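Peptidoglycan D,D-transpeptidase FtsI (Burkholderia pseudomallei, PDB 6HZI) probably cross-links peptide stems of the peptidoglycan during cell division, as a D,D-transpeptidase of the penicillin-binding protein family that beta-lactam antibiotics target. Local coordinates at residues K28-A33 and E298-G303; V41-V46 and F209-A214; Y275-V280 and G307-P312. One frame throughout, in Å; residues are numbered along the deposited sequence.

Contact 1 of 3, residues K28-A33 and E298-G303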
loop_
_atom_site.group_PDB
_atom_site.type_symbol
_atom_site.label_atom_id
_atom_site.label_comp_id
_atom_site.label_asym_id
_atom_site.label_seq_id
_atom_site.Cartn_x
_atom_site.Cartn_y
_atom_site.Cartn_z
ATOM N N LYS A 28 13.263 -11.317 -14.767
ATOM C CA LYS A 28 13.361 -12.576 -13.970
ATOM C C LYS A 28 12.019 -13.326 -13.855
ATOM O O LYS A 28 12.065 -14.537 -13.728
ATOM C CB LYS A 28 13.847 -12.275 -12.548
ATOM C CG LYS A 28 13.782 -13.455 -11.586
ATOM C CD LYS A 28 14.769 -13.372 -10.449
ATOM C CE LYS A 28 15.061 -14.719 -9.811
ATOM N NZ LYS A 28 16.164 -14.590 -8.826
ATOM N N PHE A 29 10.881 -12.639 -13.814
ATOM C CA PHE A 29 9.513 -13.203 -13.672
ATOM C C PHE A 29 8.765 -13.066 -15.003
ATOM O O PHE A 29 7.558 -13.341 -15.050
ATOM C CB PHE A 29 8.703 -12.532 -12.554
ATOM C CG PHE A 29 9.334 -12.563 -11.179
ATOM C CD1 PHE A 29 9.660 -13.762 -10.565
ATOM C CD2 PHE A 29 9.558 -11.388 -10.464
ATOM C CE1 PHE A 29 10.226 -13.786 -9.294
ATOM C CE2 PHE A 29 10.132 -11.411 -9.199
ATOM C CZ PHE A 29 10.466 -12.612 -8.610
ATOM N N HIS A 30 9.456 -12.684 -16.067
ATOM C CA HIS A 30 8.893 -12.585 -17.447
ATOM C C HIS A 30 7.524 -11.933 -17.347
ATOM O O HIS A 30 6.532 -12.563 -17.741
ATOM C CB HIS A 30 8.851 -13.950 -18.171
ATOM C CG HIS A 30 10.197 -14.580 -18.279
ATOM N ND1 HIS A 30 10.787 -15.282 -17.202
ATOM C CD2 HIS A 30 11.108 -14.552 -19.277
ATOM C CE1 HIS A 30 12.007 -15.673 -17.557
ATOM N NE2 HIS A 30 12.227 -15.239 -18.827
ATOM N N ALA A 31 7.487 -10.727 -16.785
ATOM C CA ALA A 31 6.231 -10.008 -16.496
ATOM C C ALA A 31 5.938 -9.136 -17.699
ATOM O O ALA A 31 6.881 -8.942 -18.485
ATOM C CB ALA A 31 6.360 -9.199 -15.232
ATOM N N LYS A 32 4.711 -8.621 -17.801
ATOM C CA LYS A 32 4.316 -7.686 -18.883
ATOM C C LYS A 32 4.924 -6.291 -18.633
ATOM O O LYS A 32 5.180 -5.544 -19.625
ATOM C CB LYS A 32 2.784 -7.687 -18.986
ATOM C CG LYS A 32 2.142 -6.435 -19.556
ATOM C CD LYS A 32 0.638 -6.545 -19.734
ATOM C CE LYS A 32 0.135 -5.492 -20.706
ATOM N NZ LYS A 32 -1.345 -5.398 -20.738
ATOM N N ALA A 33 5.120 -5.916 -17.365
ATOM C CA ALA A 33 5.349 -4.512 -16.941
ATOM C C ALA A 33 5.500 -4.387 -15.419
ATOM O O ALA A 33 5.006 -5.237 -14.621
ATOM C CB ALA A 33 4.222 -3.622 -17.419
ATOM N N GLU A 298 1.275 -9.119 -14.369
ATOM C CA GLU A 298 1.202 -10.410 -15.104
ATOM C C GLU A 298 2.561 -11.055 -15.184
ATOM O O GLU A 298 3.068 -11.332 -16.265
ATOM C CB GLU A 298 0.672 -10.232 -16.512
ATOM C CG GLU A 298 -0.704 -9.620 -16.542
ATOM C CD GLU A 298 -1.247 -9.558 -17.955
ATOM O OE1 GLU A 298 -0.628 -10.213 -18.875
ATOM O OE2 GLU A 298 -2.281 -8.843 -18.133
ATOM N N PRO A 299 3.138 -11.382 -14.014
ATOM C CA PRO A 299 4.339 -12.218 -13.954
ATOM C C PRO A 299 3.964 -13.647 -14.359
ATOM O O PRO A 299 2.791 -14.001 -14.266
ATOM C CB PRO A 299 4.727 -12.196 -12.476
ATOM C CG PRO A 299 3.410 -11.934 -11.753
ATOM C CD PRO A 299 2.549 -11.115 -12.696
ATOM N N THR A 300 4.930 -14.437 -14.815
ATOM C CA THR A 300 4.639 -15.774 -15.394
ATOM C C THR A 300 5.578 -16.834 -14.824
ATOM O O THR A 300 5.276 -18.001 -15.066
ATOM C CB THR A 300 4.667 -15.763 -16.930
ATOM O OG1 THR A 300 6.051 -15.658 -17.277
ATOM C CG2 THR A 300 3.802 -14.679 -17.553
ATOM N N THR A 301 6.640 -16.466 -14.103
ATOM C CA THR A 301 7.609 -17.440 -13.534
ATOM C C THR A 301 7.910 -17.030 -12.097
ATOM O O THR A 301 9.051 -16.611 -11.852
ATOM C CB THR A 301 8.868 -17.614 -14.404
ATOM O OG1 THR A 301 9.633 -16.415 -14.516
ATOM C CG2 THR A 301 8.553 -18.072 -15.813
ATOM N N GLY A 302 6.913 -17.186 -11.210
ATOM C CA GLY A 302 6.992 -16.947 -9.752
ATOM C C GLY A 302 8.240 -17.524 -9.074
ATOM O O GLY A 302 8.788 -16.818 -8.204
ATOM N N GLY A 303 8.662 -18.763 -9.398
ATOM C CA GLY A 303 9.780 -19.471 -8.724
ATOM C C GLY A 303 9.483 -19.752 -7.254
ATOM O O GLY A 303 8.365 -20.230 -6.992
#
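Phe29 and Thr301 meet at the rim of the phenyl ring: Thr301 O lies in the ring plane 3.2 Å from Phe29 CD1, a carbonyl oxygen set against the weakly positive C-H edge. Lys28 CG sits over one face of this ring, offset toward the rim, and the Phe29 side chain also touches Phe305 and Val309. The imidazole of His30 is likewise approached at its edge. There His30 ND1 and Thr301 OG1 are 3.1 Å apart in a hydrogen bond in which either could be the donor. Thr301 chi1 of 63° sets OG1 between the backbone N and the carbonyl carbon, where Lys28 O is a second, weak candidate acceptor for the hydroxyl.

Next to the rings the backbones join. Thr300 N gives a nearly straight bond of 2.9 Å to Phe29 O (167° at the hydrogen), and Thr301 N adds a weak one to the same oxygen. Thr300 OG1 donates to His30 O at 3.2 Å, tilted 32° from that carbonyl's plane. Pro299 CB rests 4.0 Å from Phe29 CB, and Ala31 CA makes a C-H...O contact of 3.4 Å with Glu298 O. Farther along, the extended chains of Lys32 and Glu298 pass each other; the carboxylate lies by Lys264, though the place of OE2 is less sure.

Helix 12-28 ends here in a Schellman motif with His30, at positive phi, as the C-prime residue. N-H and hydroxyl donors of loop 298-303 thus satisfy the carbonyls of Phe29 and His30, just past the helix, and tie its C-terminal end to that loop.

Contact 2 of 3, residues V41-V46 and F209-A214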
loop_
_atom_site.group_PDB
_atom_site.type_symbol
_atom_site.label_atom_id
_atom_site.label_comp_id
_atom_site.label_asym_id
_atom_site.label_seq_id
_atom_site.Cartn_x
_atom_site.Cartn_y
_atom_site.Cartn_z
ATOM N N VAL A 41 9.296 10.640 3.519
ATOM C CA VAL A 41 8.142 10.771 4.436
ATOM C C VAL A 41 8.086 12.180 4.999
ATOM O O VAL A 41 6.959 12.632 5.126
ATOM C CB VAL A 41 8.207 9.723 5.554
ATOM C CG1 VAL A 41 7.180 10.020 6.637
ATOM C CG2 VAL A 41 8.021 8.328 4.956
ATOM N N GLN A 42 9.211 12.826 5.318
ATOM C CA GLN A 42 9.205 14.140 6.034
ATOM C C GLN A 42 8.684 15.242 5.119
ATOM O O GLN A 42 8.026 16.185 5.638
ATOM C CB GLN A 42 10.565 14.538 6.619
ATOM C CG GLN A 42 10.769 14.057 8.057
ATOM C CD GLN A 42 9.623 14.422 8.992
ATOM O OE1 GLN A 42 8.658 13.671 9.140
ATOM N NE2 GLN A 42 9.703 15.584 9.647
ATOM N N THR A 43 8.903 15.127 3.814
ATOM C CA THR A 43 8.666 16.248 2.860
ATOM C C THR A 43 7.592 15.903 1.837
ATOM O O THR A 43 7.203 16.845 1.126
ATOM C CB THR A 43 9.964 16.593 2.123
ATOM O OG1 THR A 43 10.366 15.471 1.314
ATOM C CG2 THR A 43 11.072 16.938 3.099
ATOM N N GLY A 44 7.249 14.608 1.662
ATOM C CA GLY A 44 6.415 14.141 0.521
ATOM C C GLY A 44 7.106 14.260 -0.842
ATOM O O GLY A 44 6.412 14.093 -1.856
ATOM N N GLU A 45 8.426 14.497 -0.883
ATOM C CA GLU A 45 9.210 14.540 -2.133
ATOM C C GLU A 45 9.315 13.142 -2.732
ATOM O O GLU A 45 9.619 12.183 -2.022
ATOM C CB GLU A 45 10.614 15.067 -1.853
ATOM C CG GLU A 45 10.624 16.520 -1.419
ATOM C CD GLU A 45 11.993 17.102 -1.081
ATOM O OE1 GLU A 45 12.984 16.398 -1.244
ATOM O OE2 GLU A 45 12.052 18.273 -0.682
ATOM N N VAL A 46 9.078 13.026 -4.023
ATOM C CA VAL A 46 9.319 11.777 -4.779
ATOM C C VAL A 46 10.831 11.647 -5.021
ATOM O O VAL A 46 11.398 12.500 -5.758
ATOM C CB VAL A 46 8.539 11.797 -6.097
ATOM C CG1 VAL A 46 8.815 10.563 -6.958
ATOM C CG2 VAL A 46 7.047 11.977 -5.869
ATOM N N PHE A 209 9.039 18.111 -6.992
ATOM C CA PHE A 209 9.875 19.315 -6.748
ATOM C C PHE A 209 10.302 19.356 -5.288
ATOM O O PHE A 209 9.540 18.911 -4.431
ATOM C CB PHE A 209 9.114 20.599 -7.092
ATOM C CG PHE A 209 8.944 20.826 -8.572
ATOM C CD1 PHE A 209 7.878 20.276 -9.251
ATOM C CD2 PHE A 209 9.862 21.561 -9.286
ATOM C CE1 PHE A 209 7.749 20.441 -10.619
ATOM C CE2 PHE A 209 9.699 21.780 -10.643
ATOM C CZ PHE A 209 8.641 21.214 -11.306
ATOM N N LYS A 210 11.500 19.876 -5.025
ATOM C CA LYS A 210 12.037 20.019 -3.646
ATOM C C LYS A 210 11.205 21.067 -2.921
ATOM O O LYS A 210 10.740 21.981 -3.565
ATOM C CB LYS A 210 13.523 20.361 -3.651
ATOM C CG LYS A 210 14.385 19.201 -4.089
ATOM C CD LYS A 210 15.784 19.233 -3.579
ATOM C CE LYS A 210 16.591 18.080 -4.140
ATOM N NZ LYS A 210 18.036 18.223 -3.847
ATOM N N THR A 211 10.929 20.817 -1.657
ATOM C CA THR A 211 10.178 21.692 -0.732
ATOM C C THR A 211 11.155 22.651 -0.047
ATOM O O THR A 211 12.361 22.389 -0.119
ATOM C CB THR A 211 9.457 20.768 0.248
ATOM O OG1 THR A 211 10.374 19.946 1.005
ATOM C CG2 THR A 211 8.490 19.897 -0.520
ATOM N N ASN A 212 10.648 23.691 0.621
ATOM C CA ASN A 212 11.436 24.678 1.423
ATOM C C ASN A 212 11.452 24.254 2.884
ATOM O O ASN A 212 10.346 23.988 3.402
ATOM C CB ASN A 212 10.802 26.074 1.441
ATOM C CG ASN A 212 10.678 26.676 0.060
ATOM O OD1 ASN A 212 10.424 25.981 -0.931
ATOM N ND2 ASN A 212 10.874 27.978 -0.008
ATOM N N ASP A 213 12.624 24.255 3.529
ATOM C CA ASP A 213 12.763 24.114 5.012
ATOM C C ASP A 213 12.106 25.312 5.722
ATOM O O ASP A 213 11.666 25.133 6.873
ATOM C CB ASP A 213 14.224 23.993 5.443
ATOM C CG ASP A 213 14.881 22.755 4.877
ATOM O OD1 ASP A 213 15.392 22.858 3.745
ATOM O OD2 ASP A 213 14.840 21.698 5.559
ATOM N N ALA A 214 12.044 26.475 5.053
ATOM C CA ALA A 214 11.427 27.738 5.537
ATOM C C ALA A 214 9.944 27.505 5.836
ATOM O O ALA A 214 9.487 27.866 6.935
ATOM C CB ALA A 214 11.604 28.846 4.517
#
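Thr211 grips one carboxylate oxygen of Glu45 with two donors. Its backbone N reaches Glu45 OE2 at 2.9 Å in a practically straight bond (175° at the hydrogen), and its hydroxyl OG1 donates to the same OE2, also at 2.9 Å. Both come on the anti side but from opposite faces of the carboxylate plane, the N lying 34° out of it. The hydroxyl can join its own amide in this pincer because chi1 of 60° holds OG1 between the backbone N and the carbonyl carbon. Thr211 OG1 also packs 3.6 Å from Thr43 CB, and Lys210 CA lies 3.4 Å from Glu45 OE2.

Farther out, Thr43 OG1 accepts from Glu45 N at 3.1 Å, an ST turn that fixes the backbone from which the glutamate extends; the same OG1 bonds to Asp40. Lys210 turns its ammonium to a salt bridge with Asp6 rather than to Glu45.

The turn at 41-46 joins the antiparallel strands 33-40 and 46-52, the latter outermost in the central sheet. Segment 209-214 belongs to the surface loop between helices 187-198 and 225-238, and Thr207 just before it makes backbone hydrogen bonds to Gly44 and Val46.

Contact 3 of 3, residues Y275-V280 and G307-P312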
loop_
_atom_site.group_PDB
_atom_site.type_symbol
_atom_site.label_atom_id
_atom_site.label_comp_id
_atom_site.label_asym_id
_atom_site.label_seq_id
_atom_site.Cartn_x
_atom_site.Cartn_y
_atom_site.Cartn_z
ATOM N N TYR A 275 -2.635 -11.929 -13.178
ATOM C CA TYR A 275 -2.779 -11.051 -11.989
ATOM C C TYR A 275 -1.627 -10.037 -11.852
ATOM O O TYR A 275 -0.525 -10.224 -12.408
ATOM C CB TYR A 275 -2.839 -11.920 -10.740
ATOM C CG TYR A 275 -1.534 -12.616 -10.459
ATOM C CD1 TYR A 275 -1.211 -13.792 -11.100
ATOM C CD2 TYR A 275 -0.636 -12.101 -9.548
ATOM C CE1 TYR A 275 -0.014 -14.437 -10.864
ATOM C CE2 TYR A 275 0.551 -12.743 -9.277
ATOM C CZ TYR A 275 0.873 -13.900 -9.960
ATOM O OH TYR A 275 2.055 -14.518 -9.720
ATOM N N ARG A 276 -1.868 -9.016 -11.020
ATOM C CA ARG A 276 -0.915 -7.932 -10.674
ATOM C C ARG A 276 -0.532 -8.034 -9.196
ATOM O O ARG A 276 -1.421 -8.032 -8.323
ATOM C CB ARG A 276 -1.561 -6.589 -10.985
ATOM C CG ARG A 276 -0.665 -5.414 -10.651
ATOM C CD ARG A 276 -1.549 -4.208 -10.485
ATOM N NE ARG A 276 -2.127 -3.831 -11.765
ATOM C CZ ARG A 276 -1.447 -3.191 -12.710
ATOM N NH1 ARG A 276 -0.166 -2.917 -12.532
ATOM N NH2 ARG A 276 -2.032 -2.865 -13.838
ATOM N N ALA A 277 0.752 -8.164 -8.921
ATOM C CA ALA A 277 1.262 -8.313 -7.541
ATOM C C ALA A 277 1.820 -6.958 -7.101
ATOM O O ALA A 277 2.802 -6.499 -7.711
ATOM C CB ALA A 277 2.338 -9.362 -7.475
ATOM N N SER A 278 1.186 -6.325 -6.118
ATOM C CA SER A 278 1.614 -4.999 -5.625
ATOM C C SER A 278 1.985 -5.081 -4.141
ATOM O O SER A 278 1.521 -5.989 -3.404
ATOM C CB SER A 278 0.580 -3.987 -5.947
ATOM O OG SER A 278 0.302 -3.999 -7.346
ATOM N N PHE A 279 2.898 -4.227 -3.738
ATOM C CA PHE A 279 3.351 -4.111 -2.341
ATOM C C PHE A 279 3.609 -2.641 -2.031
ATOM O O PHE A 279 4.248 -1.946 -2.870
ATOM C CB PHE A 279 4.624 -4.927 -2.105
ATOM C CG PHE A 279 4.929 -5.086 -0.633
ATOM C CD1 PHE A 279 5.664 -4.118 0.047
ATOM C CD2 PHE A 279 4.417 -6.174 0.073
ATOM C CE1 PHE A 279 5.896 -4.235 1.409
ATOM C CE2 PHE A 279 4.673 -6.295 1.427
ATOM C CZ PHE A 279 5.360 -5.298 2.098
ATOM N N VAL A 280 3.161 -2.183 -0.860
ATOM C CA VAL A 280 3.445 -0.802 -0.380
ATOM C C VAL A 280 3.857 -0.891 1.080
ATOM O O VAL A 280 3.170 -1.602 1.864
ATOM C CB VAL A 280 2.251 0.138 -0.565
ATOM C CG1 VAL A 280 2.592 1.568 -0.166
ATOM C CG2 VAL A 280 1.759 0.078 -1.999
ATOM N N GLY A 307 3.201 -16.230 -6.251
ATOM C CA GLY A 307 2.452 -15.001 -6.601
ATOM C C GLY A 307 2.983 -13.722 -5.939
ATOM O O GLY A 307 2.722 -12.656 -6.502
ATOM N N GLN A 308 3.692 -13.814 -4.799
ATOM C CA GLN A 308 4.200 -12.687 -3.947
ATOM C C GLN A 308 5.588 -12.213 -4.431
ATOM O O GLN A 308 6.595 -12.351 -3.652
ATOM C CB GLN A 308 4.275 -13.126 -2.474
ATOM C CG GLN A 308 2.926 -13.254 -1.756
ATOM C CD GLN A 308 2.302 -11.915 -1.391
ATOM O OE1 GLN A 308 2.986 -10.995 -0.925
ATOM N NE2 GLN A 308 0.996 -11.811 -1.584
ATOM N N VAL A 309 5.638 -11.706 -5.679
ATOM C CA VAL A 309 6.875 -11.344 -6.443
ATOM C C VAL A 309 7.285 -9.913 -6.099
ATOM O O VAL A 309 8.461 -9.635 -6.201
ATOM C CB VAL A 309 6.731 -11.557 -7.968
ATOM C CG1 VAL A 309 6.426 -13.004 -8.293
ATOM C CG2 VAL A 309 5.701 -10.686 -8.661
ATOM N N SER A 310 6.358 -9.070 -5.634
ATOM C CA SER A 310 6.568 -7.613 -5.384
ATOM C C SER A 310 7.350 -7.383 -4.071
ATOM O O SER A 310 8.161 -6.432 -4.029
ATOM C CB SER A 310 5.236 -6.864 -5.425
ATOM O OG SER A 310 4.303 -7.490 -4.529
ATOM N N GLY A 311 7.097 -8.183 -3.025
ATOM C CA GLY A 311 7.729 -8.064 -1.690
ATOM C C GLY A 311 9.257 -8.057 -1.737
ATOM O O GLY A 311 9.937 -7.217 -1.131
ATOM N N PRO A 312 9.875 -8.998 -2.467
ATOM C CA PRO A 312 11.334 -9.006 -2.577
ATOM C C PRO A 312 11.869 -7.796 -3.375
ATOM O O PRO A 312 12.950 -7.313 -3.074
ATOM C CB PRO A 312 11.615 -10.358 -3.255
ATOM C CG PRO A 312 10.332 -11.135 -3.125
ATOM C CD PRO A 312 9.230 -10.104 -3.178
#
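Ser278 and Ser310 are the nearest CA pair, 5.6 Å apart, where strand 274-283 of the central antiparallel sheet is covered by the start of helix 310-324. A helix packed on such a sheet belongs to the transpeptidase fold shared by penicillin-binding proteins and serine beta-lactamases. The strand is extended throughout and hydrogen-bonds to its neighbours 256-266 and 290-297. The incoming chain makes an inverse gamma turn centred on Gln308, closed by a weak bond of 3.2 Å from Val309 N to Gly307 O, and then enters the helix.

Tyr275, Ala277 and Phe279 point toward this turn and helix, whereas Arg276 and Ser278 point to the other face of the sheet, where Ser278 bonds to Ser295 and both touch Phe63.

Tyr275 leans its phenol against Gly307. Its OH comes within 3.2 Å of Gly307 CA, and Gly307 O lies at the ring edge, near the plane, 3.5 Å from Tyr275 CE2. The methyl of Ala277 lies between Tyr275 and Phe279 along the strand: Ala277 CB packs 3.5 Å from Gly307 O and 3.8 Å from Val309 CG2. Val309 continues onto Val296 of the adjoining strand, bridging two strands. In Phe279, CG is anti to the backbone N (chi1 -167°); its ring passes obliquely by Gly311 CA and meets Phe314 of the same helix, the planes about 55° apart.

Ser310 fits over the backbone between Ala277 and Phe279. Ser310 CB rests 3.4 Å from Ala277 O, while Ser310 OG, set between its own backbone N and carbonyl carbon, lies 3.5 Å from Phe279 CB.

Contacts 1 and 3 form one continuous region, centres 11 Å apart, and their segments alternate along the chain. Glu298 N and Tyr275 O, 2.9 Å apart, probably hydrogen-bond, joining the loop just after strand 290-297 to strand 274-283. Phe29 CE2 packs 3.6 Å from Val309 CB, so the residue just after helix 12-28 meets one near the start of helix 310-324. Contact 2 stands apart: its nearest atoms are about 17 Å from contact 1 and about 10 Å from contact 3. Of the three, contact 3 is buried and Phe279 comes near, without touching, the Ser67-Lys70 SxxK pattern, consistent with the active site of this family; contacts 1 and 2 are surface joints.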